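PDB 3AW8: phosphoribosylaminoimidazole carboxylase, ATPase subunit from Thermus thermophilus, which probably catalyses the ATP-dependent carboxylation of 5-aminoimidazole ribonucleotide with bicarbonate to N5-carboxyaminoimidazole ribonucleotide, a step of purine biosynthesis. Local coordinates for residues A[177-182]-A[214-219]; A[199-204]-A[209-214]; A[246-251]-A[255-260]. All coordinates share one frame; numbering follows the deposited sequence.

Contact 1 of 3, residues A[177-182]-A[214-219]; sequences FDREVS and PAPGAS. With AMP (adenosine monophosphate), chain C.
The guanidinium of Arg-179 overlaps the methyl of Ala-215, which lies over one face of the flat group with Ala-215 CB 4.0 Å from Arg-179 NH1. This joins the start of strand 179-187, in the large antiparallel sheet to which the ATP-grasp domain contributes, to the loop that runs from strand 207-213 into helix 220-237. The loop makes a type II beta turn from Ala-215 to Ala-218, closed by Ala-218 N to Ala-215 O at 2.9 Å, and Arg-179 reaches into it. Arg-179 NH2 donates to Pro-216 O at 2.8 Å. The bond is bent, 143° at the hydrogen, and the oxygen is tilted 25° out of the guanidinium plane. Ala-218 N sits at the guanidinium edge, and Pro-216 CD lies beside Arg-179 NH2 at 3.9 Å. The reach comes from an arginine chain stretched from CG to NE, although chi1 of 65° places CG between the backbone N and the carbonyl carbon. Two further partners fix the rotation of the group: Gln-249 OE1 accepts from NE, and Glu-200 OE2 forms a salt bridge with NH2. Asp-178 and Arg-179 together face Gln-249 in a classic beta bulge. The next residue along the strand serves the nucleotide pocket. Glu-180 OE1, on a chain extended beyond CG, accepts a hydrogen bond from AMP O2', and Glu-180 CG packs on one face of the Phe-177 ring. At the far end of the loop Ser-219 OG caps the first turn of helix 220-237, while on the ligand side Phe-177 CZ comes within 3.8 Å of AMP O2'.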
loop_
_atom_site.group_PDB
_atom_site.type_symbol
_atom_site.label_atom_id
_atom_site.label_comp_id
_atom_site.label_asym_id
_atom_site.label_seq_id
_atom_site.Cartn_x
_atom_site.Cartn_y
_atom_site.Cartn_z
ATOM N N PHE A 177 -13.219 6.260 -33.089
ATOM C CA PHE A 177 -13.586 6.700 -31.750
ATOM C C PHE A 177 -12.913 7.999 -31.317
ATOM O O PHE A 177 -11.808 8.333 -31.759
ATOM C CB PHE A 177 -13.279 5.583 -30.738
ATOM C CG PHE A 177 -11.829 5.176 -30.697
ATOM C CD1 PHE A 177 -10.901 5.918 -29.972
ATOM C CD2 PHE A 177 -11.382 4.074 -31.420
ATOM C CE1 PHE A 177 -9.549 5.570 -29.968
ATOM C CE2 PHE A 177 -10.031 3.717 -31.424
ATOM C CZ PHE A 177 -9.113 4.466 -30.699
ATOM N N ASP A 178 -13.609 8.734 -30.454
ATOM C CA ASP A 178 -13.104 9.987 -29.912
ATOM C C ASP A 178 -11.957 9.596 -28.992
ATOM O O ASP A 178 -10.902 10.235 -28.967
ATOM C CB ASP A 178 -14.202 10.687 -29.106
ATOM C CG ASP A 178 -15.387 11.113 -29.966
ATOM O OD1 ASP A 178 -16.502 11.258 -29.409
ATOM O OD2 ASP A 178 -15.201 11.312 -31.188
ATOM N N ARG A 179 -12.181 8.524 -28.239
ATOM C CA ARG A 179 -11.184 8.000 -27.317
ATOM C C ARG A 179 -11.596 6.613 -26.843
ATOM O O ARG A 179 -12.693 6.131 -27.145
ATOM C CB ARG A 179 -11.044 8.913 -26.099
ATOM C CG ARG A 179 -12.296 8.968 -25.239
ATOM C CD ARG A 179 -12.110 9.871 -24.034
ATOM N NE ARG A 179 -13.371 10.049 -23.326
ATOM C CZ ARG A 179 -13.520 10.805 -22.243
ATOM N NH1 ARG A 179 -14.712 10.907 -21.662
ATOM N NH2 ARG A 179 -12.476 11.457 -21.745
ATOM N N GLU A 180 -10.694 5.980 -26.105
ATOM C CA GLU A 180 -10.938 4.670 -25.540
ATOM C C GLU A 180 -11.092 4.883 -24.044
ATOM O O GLU A 180 -10.376 5.684 -23.447
ATOM C CB GLU A 180 -9.763 3.732 -25.832
ATOM C CG GLU A 180 -9.829 3.100 -27.213
ATOM C CD GLU A 180 -8.650 2.198 -27.512
ATOM O OE1 GLU A 180 -7.591 2.716 -27.932
ATOM O OE2 GLU A 180 -8.777 0.966 -27.319
ATOM N N VAL A 181 -12.056 4.201 -23.443
ATOM C CA VAL A 181 -12.266 4.324 -22.012
ATOM C C VAL A 181 -12.563 2.946 -21.445
ATOM O O VAL A 181 -12.848 2.010 -22.188
ATOM C CB VAL A 181 -13.435 5.303 -21.679
ATOM C CG1 VAL A 181 -13.108 6.693 -22.210
ATOM C CG2 VAL A 181 -14.750 4.794 -22.254
ATOM N N SER A 182 -12.472 2.811 -20.130
ATOM C CA SER A 182 -12.754 1.529 -19.502
ATOM C C SER A 182 -13.416 1.776 -18.168
ATOM O O SER A 182 -13.219 2.821 -17.548
ATOM C CB SER A 182 -11.467 0.724 -19.298
ATOM O OG SER A 182 -10.678 1.284 -18.271
ATOM N N PRO A 214 -10.410 10.673 -13.081
ATOM C CA PRO A 214 -11.555 10.111 -13.804
ATOM C C PRO A 214 -11.432 10.479 -15.278
ATOM O O PRO A 214 -10.645 11.358 -15.627
ATOM C CB PRO A 214 -12.746 10.797 -13.145
ATOM C CG PRO A 214 -12.259 11.058 -11.757
ATOM C CD PRO A 214 -10.868 11.562 -12.003
ATOM N N ALA A 215 -12.186 9.819 -16.149
ATOM C CA ALA A 215 -12.111 10.148 -17.568
ATOM C C ALA A 215 -12.389 11.645 -17.725
ATOM O O ALA A 215 -13.467 12.133 -17.374
ATOM C CB ALA A 215 -13.128 9.333 -18.353
ATOM N N PRO A 216 -11.409 12.398 -18.242
ATOM C CA PRO A 216 -11.557 13.843 -18.438
ATOM C C PRO A 216 -12.840 14.225 -19.167
ATOM O O PRO A 216 -13.029 13.866 -20.329
ATOM C CB PRO A 216 -10.315 14.207 -19.243
ATOM C CG PRO A 216 -9.304 13.240 -18.736
ATOM C CD PRO A 216 -10.084 11.944 -18.694
ATOM N N GLY A 217 -13.722 14.939 -18.473
ATOM C CA GLY A 217 -14.967 15.380 -19.079
ATOM C C GLY A 217 -16.131 14.413 -19.015
ATOM O O GLY A 217 -17.288 14.819 -19.137
ATOM N N ALA A 218 -15.826 13.134 -18.830
ATOM C CA ALA A 218 -16.849 12.098 -18.758
ATOM C C ALA A 218 -18.203 12.637 -18.304
ATOM O O ALA A 218 -18.315 13.262 -17.250
ATOM C CB ALA A 218 -16.394 10.985 -17.816
ATOM N N SER A 219 -19.226 12.401 -19.119
ATOM C CA SER A 219 -20.581 12.834 -18.799
ATOM C C SER A 219 -21.060 12.166 -17.512
ATOM O O SER A 219 -20.498 11.165 -17.077
ATOM C CB SER A 219 -21.530 12.463 -19.943
ATOM O OG SER A 219 -22.866 12.352 -19.476
HETATM P P AMP C . -6.674 -5.571 -28.699
HETATM O O1P AMP C . -6.467 -5.487 -27.228
HETATM O O2P AMP C . -8.240 -5.359 -29.036
HETATM O O3P AMP C . -6.197 -7.016 -29.225
HETATM O "O5'" AMP C . -5.792 -4.426 -29.446
HETATM C "C5'" AMP C . -6.249 -3.134 -29.006
HETATM C "C4'" AMP C . -5.636 -2.036 -29.897
HETATM O "O4'" AMP C . -6.118 -2.136 -31.278
HETATM C "C3'" AMP C . -5.997 -0.627 -29.392
HETATM O "O3'" AMP C . -4.858 0.240 -29.474
HETATM C "C2'" AMP C . -7.152 -0.168 -30.293
HETATM O "O2'" AMP C . -7.071 1.239 -30.562
HETATM C "C1'" AMP C . -7.024 -1.020 -31.575
HETATM N N9 AMP C . -8.352 -1.529 -32.001
HETATM C C8 AMP C . -8.935 -2.714 -31.630
HETATM N N7 AMP C . -10.103 -2.845 -32.190
HETATM C C5 AMP C . -10.355 -1.765 -32.955
HETATM C C6 AMP C . -11.432 -1.349 -33.784
HETATM N N6 AMP C . -12.554 -2.147 -33.933
HETATM N N1 AMP C . -11.341 -0.161 -34.424
HETATM C C2 AMP C . -10.264 0.626 -34.295
HETATM N N3 AMP C . -9.230 0.271 -33.526
HETATM C C4 AMP C . -9.231 -0.897 -32.847
#

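Contact 2 of 3, residues A[199-204]-A[209-214]; sequences VENRHW and RLSLAP. With AMP (adenosine monophosphate), chain C.
A beta hairpin of the ATP-grasp domain brings strands 193-204 and 207-213 together, and the two segments run antiparallel with axes 4.5 Å apart. Glu-200 and Leu-212 exchange two backbone hydrogen bonds, as do Arg-202 and Leu-210. Arg-202 O also accepts from Arg-209 N at 2.8 Å, so that Arg-209 and Leu-210 both face Arg-202 in a classic beta bulge. At the non-hydrogen-bonded pair between, Asn-201 ND2 donates to Ser-211 OG at 2.8 Å, with the hydroxyl oxygen 24° out of the amide plane; the other end of that amide, OD1, is taken by Ser-182 OG. On the opposite face the Leu-212 methyl CD1 lies over the Arg-202 guanidinium, 3.9 Å from Arg-202 NH2. Glu-200 OE1 approaches that guanidinium at its edge, forming a salt bridge with Arg-202 NE at 3.2 Å, while Glu-200 OE2 pairs with Arg-179. Beyond the bulge, Arg-209 bends at chi2 (-68°), and its CG touches Trp-204 CB. The same bend turns its guanidinium edge to the Trp-204 carbonyl: Arg-209 NE meets Trp-204 O at 2.8 Å and Arg-209 NH2 meets it at 3.0 Å, the oxygen lying in the guanidinium plane; NH1 pairs with Glu-362. His-203 points away from the partner strand, and its CB lies 3.3 Å from AMP O3'. The Glu-200 carboxylate, set between two arginines, is likely to be stabilised as an anion, and the side-on grip on a single carbonyl oxygen should hold the Arg-209 guanidinium against turning.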
loop_
_atom_site.group_PDB
_atom_site.type_symbol
_atom_site.label_atom_id
_atom_site.label_comp_id
_atom_site.label_asym_id
_atom_site.label_seq_id
_atom_site.Cartn_x
_atom_site.Cartn_y
_atom_site.Cartn_z
ATOM N N VAL A 199 -12.435 5.625 -16.997
ATOM C CA VAL A 199 -11.031 5.972 -17.127
ATOM C C VAL A 199 -10.702 6.086 -18.607
ATOM O O VAL A 199 -11.180 5.285 -19.413
ATOM C CB VAL A 199 -10.129 4.878 -16.475
ATOM C CG1 VAL A 199 -8.654 5.218 -16.663
ATOM C CG2 VAL A 199 -10.455 4.750 -14.997
ATOM N N GLU A 200 -9.905 7.089 -18.968
ATOM C CA GLU A 200 -9.513 7.257 -20.358
ATOM C C GLU A 200 -8.167 6.578 -20.562
ATOM O O GLU A 200 -7.185 6.911 -19.892
ATOM C CB GLU A 200 -9.406 8.734 -20.722
ATOM C CG GLU A 200 -8.682 8.964 -22.034
ATOM C CD GLU A 200 -8.710 10.400 -22.479
ATOM O OE1 GLU A 200 -7.875 10.755 -23.345
ATOM O OE2 GLU A 200 -9.568 11.165 -21.975
ATOM N N ASN A 201 -8.119 5.634 -21.493
ATOM C CA ASN A 201 -6.885 4.899 -21.752
ATOM C C ASN A 201 -6.322 5.204 -23.128
ATOM O O ASN A 201 -7.056 5.263 -24.106
ATOM C CB ASN A 201 -7.149 3.397 -21.616
ATOM C CG ASN A 201 -7.997 3.069 -20.405
ATOM O OD1 ASN A 201 -9.056 2.446 -20.521
ATOM N ND2 ASN A 201 -7.542 3.503 -19.232
ATOM N N ARG A 202 -5.012 5.405 -23.201
ATOM C CA ARG A 202 -4.371 5.694 -24.469
ATOM C C ARG A 202 -3.368 4.617 -24.785
ATOM O O ARG A 202 -2.473 4.338 -23.987
ATOM C CB ARG A 202 -3.661 7.042 -24.426
ATOM C CG ARG A 202 -4.592 8.192 -24.176
ATOM C CD ARG A 202 -3.859 9.490 -24.328
ATOM N NE ARG A 202 -4.749 10.613 -24.082
ATOM C CZ ARG A 202 -4.340 11.871 -23.995
ATOM N NH1 ARG A 202 -3.049 12.156 -24.138
ATOM N NH2 ARG A 202 -5.218 12.834 -23.759
ATOM N N HIS A 203 -3.518 4.020 -25.957
ATOM C CA HIS A 203 -2.633 2.957 -26.379
ATOM C C HIS A 203 -1.710 3.460 -27.465
ATOM O O HIS A 203 -2.021 4.427 -28.156
ATOM C CB HIS A 203 -3.452 1.783 -26.913
ATOM C CG HIS A 203 -4.468 1.271 -25.942
ATOM N ND1 HIS A 203 -4.146 0.428 -24.901
ATOM C CD2 HIS A 203 -5.793 1.530 -25.822
ATOM C CE1 HIS A 203 -5.228 0.192 -24.179
ATOM N NE2 HIS A 203 -6.240 0.848 -24.717
ATOM N N TRP A 204 -0.575 2.791 -27.606
ATOM C CA TRP A 204 0.395 3.137 -28.616
ATOM C C TRP A 204 1.254 1.904 -28.834
ATOM O O TRP A 204 1.865 1.388 -27.893
ATOM C CB TRP A 204 1.246 4.324 -28.150
ATOM C CG TRP A 204 2.083 4.954 -29.236
ATOM C CD1 TRP A 204 3.392 4.684 -29.536
ATOM C CD2 TRP A 204 1.663 5.970 -30.158
ATOM N NE1 TRP A 204 3.814 5.474 -30.584
ATOM C CE2 TRP A 204 2.773 6.272 -30.984
ATOM C CE3 TRP A 204 0.458 6.656 -30.366
ATOM C CZ2 TRP A 204 2.711 7.230 -31.998
ATOM C CZ3 TRP A 204 0.395 7.608 -31.376
ATOM C CH2 TRP A 204 1.517 7.887 -32.179
ATOM N N ARG A 209 -0.449 2.907 -22.690
ATOM C CA ARG A 209 0.630 3.811 -22.314
ATOM C C ARG A 209 0.236 4.773 -21.215
ATOM O O ARG A 209 1.045 5.076 -20.348
ATOM C CB ARG A 209 1.090 4.618 -23.523
ATOM C CG ARG A 209 1.544 3.773 -24.682
ATOM C CD ARG A 209 2.833 3.029 -24.380
ATOM N NE ARG A 209 3.201 2.176 -25.505
ATOM C CZ ARG A 209 4.410 1.659 -25.692
ATOM N NH1 ARG A 209 5.386 1.904 -24.825
ATOM N NH2 ARG A 209 4.647 0.900 -26.752
ATOM N N LEU A 210 -1.007 5.237 -21.239
ATOM C CA LEU A 210 -1.445 6.198 -20.246
ATOM C C LEU A 210 -2.918 6.075 -19.899
ATOM O O LEU A 210 -3.749 5.817 -20.772
ATOM C CB LEU A 210 -1.181 7.615 -20.765
ATOM C CG LEU A 210 -1.555 8.772 -19.837
ATOM C CD1 LEU A 210 -0.366 9.086 -18.935
ATOM C CD2 LEU A 210 -1.938 9.998 -20.656
ATOM N N SER A 211 -3.239 6.282 -18.626
ATOM C CA SER A 211 -4.621 6.223 -18.160
ATOM C C SER A 211 -4.970 7.486 -17.370
ATOM O O SER A 211 -4.258 7.861 -16.431
ATOM C CB SER A 211 -4.854 4.982 -17.283
ATOM O OG SER A 211 -5.038 3.812 -18.065
ATOM N N LEU A 212 -6.059 8.145 -17.756
ATOM C CA LEU A 212 -6.483 9.357 -17.076
ATOM C C LEU A 212 -7.776 9.096 -16.317
ATOM O O LEU A 212 -8.787 8.708 -16.906
ATOM C CB LEU A 212 -6.665 10.491 -18.091
ATOM C CG LEU A 212 -5.348 10.858 -18.785
ATOM C CD1 LEU A 212 -5.591 11.764 -19.990
ATOM C CD2 LEU A 212 -4.438 11.522 -17.774
ATOM N N ALA A 213 -7.732 9.301 -15.005
ATOM C CA ALA A 213 -8.895 9.076 -14.158
ATOM C C ALA A 213 -9.145 10.240 -13.203
ATOM O O ALA A 213 -8.213 10.763 -12.592
ATOM C CB ALA A 213 -8.715 7.782 -13.361
ATOM N N PRO A 214 -10.410 10.673 -13.081
ATOM C CA PRO A 214 -11.555 10.111 -13.804
ATOM C C PRO A 214 -11.432 10.479 -15.278
ATOM O O PRO A 214 -10.645 11.358 -15.627
ATOM C CB PRO A 214 -12.746 10.797 -13.145
ATOM C CG PRO A 214 -12.259 11.058 -11.757
ATOM C CD PRO A 214 -10.868 11.562 -12.003
HETATM P P AMP C . -6.674 -5.571 -28.699
HETATM O O1P AMP C . -6.467 -5.487 -27.228
HETATM O O2P AMP C . -8.240 -5.359 -29.036
HETATM O O3P AMP C . -6.197 -7.016 -29.225
HETATM O "O5'" AMP C . -5.792 -4.426 -29.446
HETATM C "C5'" AMP C . -6.249 -3.134 -29.006
HETATM C "C4'" AMP C . -5.636 -2.036 -29.897
HETATM O "O4'" AMP C . -6.118 -2.136 -31.278
HETATM C "C3'" AMP C . -5.997 -0.627 -29.392
HETATM O "O3'" AMP C . -4.858 0.240 -29.474
HETATM C "C2'" AMP C . -7.152 -0.168 -30.293
HETATM O "O2'" AMP C . -7.071 1.239 -30.562
HETATM C "C1'" AMP C . -7.024 -1.020 -31.575
HETATM N N9 AMP C . -8.352 -1.529 -32.001
HETATM C C8 AMP C . -8.935 -2.714 -31.630
HETATM N N7 AMP C . -10.103 -2.845 -32.190
HETATM C C5 AMP C . -10.355 -1.765 -32.955
HETATM C C6 AMP C . -11.432 -1.349 -33.784
HETATM N N6 AMP C . -12.554 -2.147 -33.933
HETATM N N1 AMP C . -11.341 -0.161 -34.424
HETATM C C2 AMP C . -10.264 0.626 -34.295
HETATM N N3 AMP C . -9.230 0.271 -33.526
HETATM C C4 AMP C . -9.231 -0.897 -32.847
#

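Contact 3 of 3, residues A[246-251]-A[255-260]; sequences EFFQVG and LFNEMA. With AMP (adenosine monophosphate), chain C.
The Phe-248 ring carries Asn-257 CB over one face, a CH-pi contact 4.1 Å from the ring centroid, while Phe-248 CZ approaches the adenine of AMP, 3.5 Å from C5. The Phe-256 ring has Glu-258 N over one face and Met-259 CB at its edge, and it stacks with Phe-104 of helix 97-107. These groups belong to the beta hairpin of strands 241-250 and 253-260 at one end of the large antiparallel sheet. Phe-247, on the same side of the sheet as Phe-256, brings CE2 within 4.1 Å of Phe-256 CB. Phe-248 and Leu-255 are a hydrogen-bonded pair. Asn-257 and Glu-258 then both face Glu-246 in a classic beta bulge, where Glu-246 O takes a bond of 2.8 Å from Asn-257 N and a weak one from Glu-258 N. Asn-257, whose chi1 of 166° carries CG away from the backbone N, lays its amide obliquely across Phe-248, the planes 36° apart. Replacing Phe-248 with an alanine would probably leave a gap beside the adenine and deprive Asn-257 CB of the ring it packs on. The Glu-246 and Glu-258 side chains run side by side, pointing the same way, with their OE1 atoms 3.5 Å apart. Glu-258 OE1 lies 2.8 Å from AMP O1P.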
loop_
_atom_site.group_PDB
_atom_site.type_symbol
_atom_site.label_atom_id
_atom_site.label_comp_id
_atom_site.label_asym_id
_atom_site.label_seq_id
_atom_site.Cartn_x
_atom_site.Cartn_y
_atom_site.Cartn_z
ATOM N N GLU A 246 -13.824 -2.563 -21.340
ATOM C CA GLU A 246 -13.246 -1.540 -22.196
ATOM C C GLU A 246 -14.213 -1.169 -23.313
ATOM O O GLU A 246 -14.739 -2.041 -24.000
ATOM C CB GLU A 246 -11.936 -2.036 -22.799
ATOM C CG GLU A 246 -10.762 -1.928 -21.854
ATOM C CD GLU A 246 -9.445 -2.265 -22.524
ATOM O OE1 GLU A 246 -9.145 -3.468 -22.664
ATOM O OE2 GLU A 246 -8.716 -1.322 -22.919
ATOM N N PHE A 247 -14.455 0.125 -23.492
ATOM C CA PHE A 247 -15.355 0.587 -24.546
ATOM C C PHE A 247 -14.670 1.593 -25.465
ATOM O O PHE A 247 -13.581 2.090 -25.173
ATOM C CB PHE A 247 -16.600 1.270 -23.964
ATOM C CG PHE A 247 -17.413 0.403 -23.056
ATOM C CD1 PHE A 247 -17.091 0.291 -21.709
ATOM C CD2 PHE A 247 -18.518 -0.287 -23.540
ATOM C CE1 PHE A 247 -17.861 -0.494 -20.853
ATOM C CE2 PHE A 247 -19.295 -1.076 -22.695
ATOM C CZ PHE A 247 -18.969 -1.180 -21.351
ATOM N N PHE A 248 -15.320 1.864 -26.591
ATOM C CA PHE A 248 -14.854 2.859 -27.544
ATOM C C PHE A 248 -15.864 3.976 -27.344
ATOM O O PHE A 248 -17.064 3.704 -27.269
ATOM C CB PHE A 248 -14.972 2.358 -28.980
ATOM C CG PHE A 248 -13.915 1.387 -29.373
ATOM C CD1 PHE A 248 -12.574 1.717 -29.253
ATOM C CD2 PHE A 248 -14.256 0.144 -29.890
ATOM C CE1 PHE A 248 -11.580 0.818 -29.645
ATOM C CE2 PHE A 248 -13.270 -0.761 -30.285
ATOM C CZ PHE A 248 -11.932 -0.421 -30.161
ATOM N N GLN A 249 -15.404 5.217 -27.226
ATOM C CA GLN A 249 -16.341 6.323 -27.057
ATOM C C GLN A 249 -16.465 7.102 -28.359
ATOM O O GLN A 249 -15.509 7.734 -28.814
ATOM C CB GLN A 249 -15.903 7.281 -25.943
ATOM C CG GLN A 249 -17.026 8.235 -25.525
ATOM C CD GLN A 249 -16.566 9.376 -24.625
ATOM O OE1 GLN A 249 -15.852 9.167 -23.644
ATOM N NE2 GLN A 249 -16.994 10.591 -24.951
ATOM N N VAL A 250 -17.643 7.027 -28.968
ATOM C CA VAL A 250 -17.918 7.746 -30.206
ATOM C C VAL A 250 -19.069 8.684 -29.858
ATOM O O VAL A 250 -20.205 8.244 -29.646
ATOM C CB VAL A 250 -18.349 6.789 -31.349
ATOM C CG1 VAL A 250 -18.317 7.526 -32.681
ATOM C CG2 VAL A 250 -17.432 5.584 -31.398
ATOM N N GLY A 251 -18.759 9.973 -29.769
ATOM C CA GLY A 251 -19.765 10.952 -29.411
ATOM C C GLY A 251 -20.173 10.764 -27.962
ATOM O O GLY A 251 -19.436 11.128 -27.045
ATOM N N LEU A 255 -19.230 1.589 -27.153
ATOM C CA LEU A 255 -19.247 0.315 -27.867
ATOM C C LEU A 255 -18.290 -0.659 -27.169
ATOM O O LEU A 255 -17.082 -0.416 -27.109
ATOM C CB LEU A 255 -18.796 0.511 -29.315
ATOM C CG LEU A 255 -19.480 1.603 -30.141
ATOM C CD1 LEU A 255 -18.869 1.632 -31.533
ATOM C CD2 LEU A 255 -20.978 1.345 -30.213
ATOM N N PHE A 256 -18.828 -1.753 -26.639
ATOM C CA PHE A 256 -18.006 -2.744 -25.957
ATOM C C PHE A 256 -16.875 -3.232 -26.846
ATOM O O PHE A 256 -17.112 -3.665 -27.968
ATOM C CB PHE A 256 -18.851 -3.947 -25.541
ATOM C CG PHE A 256 -18.035 -5.126 -25.082
ATOM C CD1 PHE A 256 -17.500 -5.165 -23.800
ATOM C CD2 PHE A 256 -17.770 -6.184 -25.946
ATOM C CE1 PHE A 256 -16.711 -6.245 -23.386
ATOM C CE2 PHE A 256 -16.982 -7.264 -25.539
ATOM C CZ PHE A 256 -16.453 -7.293 -24.258
ATOM N N ASN A 257 -15.650 -3.169 -26.338
ATOM C CA ASN A 257 -14.483 -3.629 -27.085
ATOM C C ASN A 257 -13.922 -4.921 -26.490
ATOM O O ASN A 257 -13.857 -5.935 -27.174
ATOM C CB ASN A 257 -13.396 -2.545 -27.102
ATOM C CG ASN A 257 -12.036 -3.076 -27.558
ATOM O OD1 ASN A 257 -11.926 -3.738 -28.586
ATOM N ND2 ASN A 257 -10.995 -2.777 -26.788
ATOM N N GLU A 258 -13.529 -4.877 -25.216
ATOM C CA GLU A 258 -12.957 -6.039 -24.525
ATOM C C GLU A 258 -13.356 -6.133 -23.061
ATOM O O GLU A 258 -13.673 -5.130 -22.422
ATOM C CB GLU A 258 -11.428 -5.996 -24.555
ATOM C CG GLU A 258 -10.775 -6.510 -25.809
ATOM C CD GLU A 258 -9.260 -6.547 -25.688
ATOM O OE1 GLU A 258 -8.644 -5.469 -25.516
ATOM O OE2 GLU A 258 -8.686 -7.656 -25.764
ATOM N N MET A 259 -13.319 -7.352 -22.533
ATOM C CA MET A 259 -13.616 -7.581 -21.130
ATOM C C MET A 259 -12.496 -8.454 -20.567
ATOM O O MET A 259 -11.963 -9.321 -21.257
ATOM C CB MET A 259 -14.983 -8.258 -20.950
ATOM C CG MET A 259 -15.036 -9.744 -21.250
ATOM S SD MET A 259 -15.512 -10.704 -19.779
ATOM C CE MET A 259 -17.286 -10.616 -19.858
ATOM N N ALA A 260 -12.112 -8.190 -19.324
ATOM C CA ALA A 260 -11.061 -8.958 -18.661
ATOM C C ALA A 260 -11.617 -9.354 -17.296
ATOM O O ALA A 260 -11.988 -8.494 -16.499
ATOM C CB ALA A 260 -9.800 -8.108 -18.502
HETATM P P AMP C . -6.674 -5.571 -28.699
HETATM O O1P AMP C . -6.467 -5.487 -27.228
HETATM O O2P AMP C . -8.240 -5.359 -29.036
HETATM O O3P AMP C . -6.197 -7.016 -29.225
HETATM O "O5'" AMP C . -5.792 -4.426 -29.446
HETATM C "C5'" AMP C . -6.249 -3.134 -29.006
HETATM C "C4'" AMP C . -5.636 -2.036 -29.897
HETATM O "O4'" AMP C . -6.118 -2.136 -31.278
HETATM C "C3'" AMP C . -5.997 -0.627 -29.392
HETATM O "O3'" AMP C . -4.858 0.240 -29.474
HETATM C "C2'" AMP C . -7.152 -0.168 -30.293
HETATM O "O2'" AMP C . -7.071 1.239 -30.562
HETATM C "C1'" AMP C . -7.024 -1.020 -31.575
HETATM N N9 AMP C . -8.352 -1.529 -32.001
HETATM C C8 AMP C . -8.935 -2.714 -31.630
HETATM N N7 AMP C . -10.103 -2.845 -32.190
HETATM C C5 AMP C . -10.355 -1.765 -32.955
HETATM C C6 AMP C . -11.432 -1.349 -33.784
HETATM N N6 AMP C . -12.554 -2.147 -33.933
HETATM N N1 AMP C . -11.341 -0.161 -34.424
HETATM C C2 AMP C . -10.264 0.626 -34.295
HETATM N N3 AMP C . -9.230 0.271 -33.526
HETATM C C4 AMP C . -9.231 -0.897 -32.847
#

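Overall arrangement
Each contact has at least one segment on the same large antiparallel sheet and gives at least one residue to the AMP pocket. Strand 179-187 runs between strands 193-204 and 241-250, so contact 1 is the bridge: its centre is about 9 Å from that of contact 2 and about 10 Å from that of contact 3, whereas the centres of contacts 2 and 3 are about 13 Å apart. Along the chain contact 2 lies between the segments of contact 1, sharing Pro-214 with it; contact 3 follows later. A probable hydrogen bond from Gly-251 N to Asp-178 OD1 ties contact 3 to contact 1. Around AMP, Phe-177, Glu-180 and His-203 lie at the ribose, Phe-248 at adenine and Glu-258 at phosphate; Arg-97 and Val-175 add hydrogen bonds.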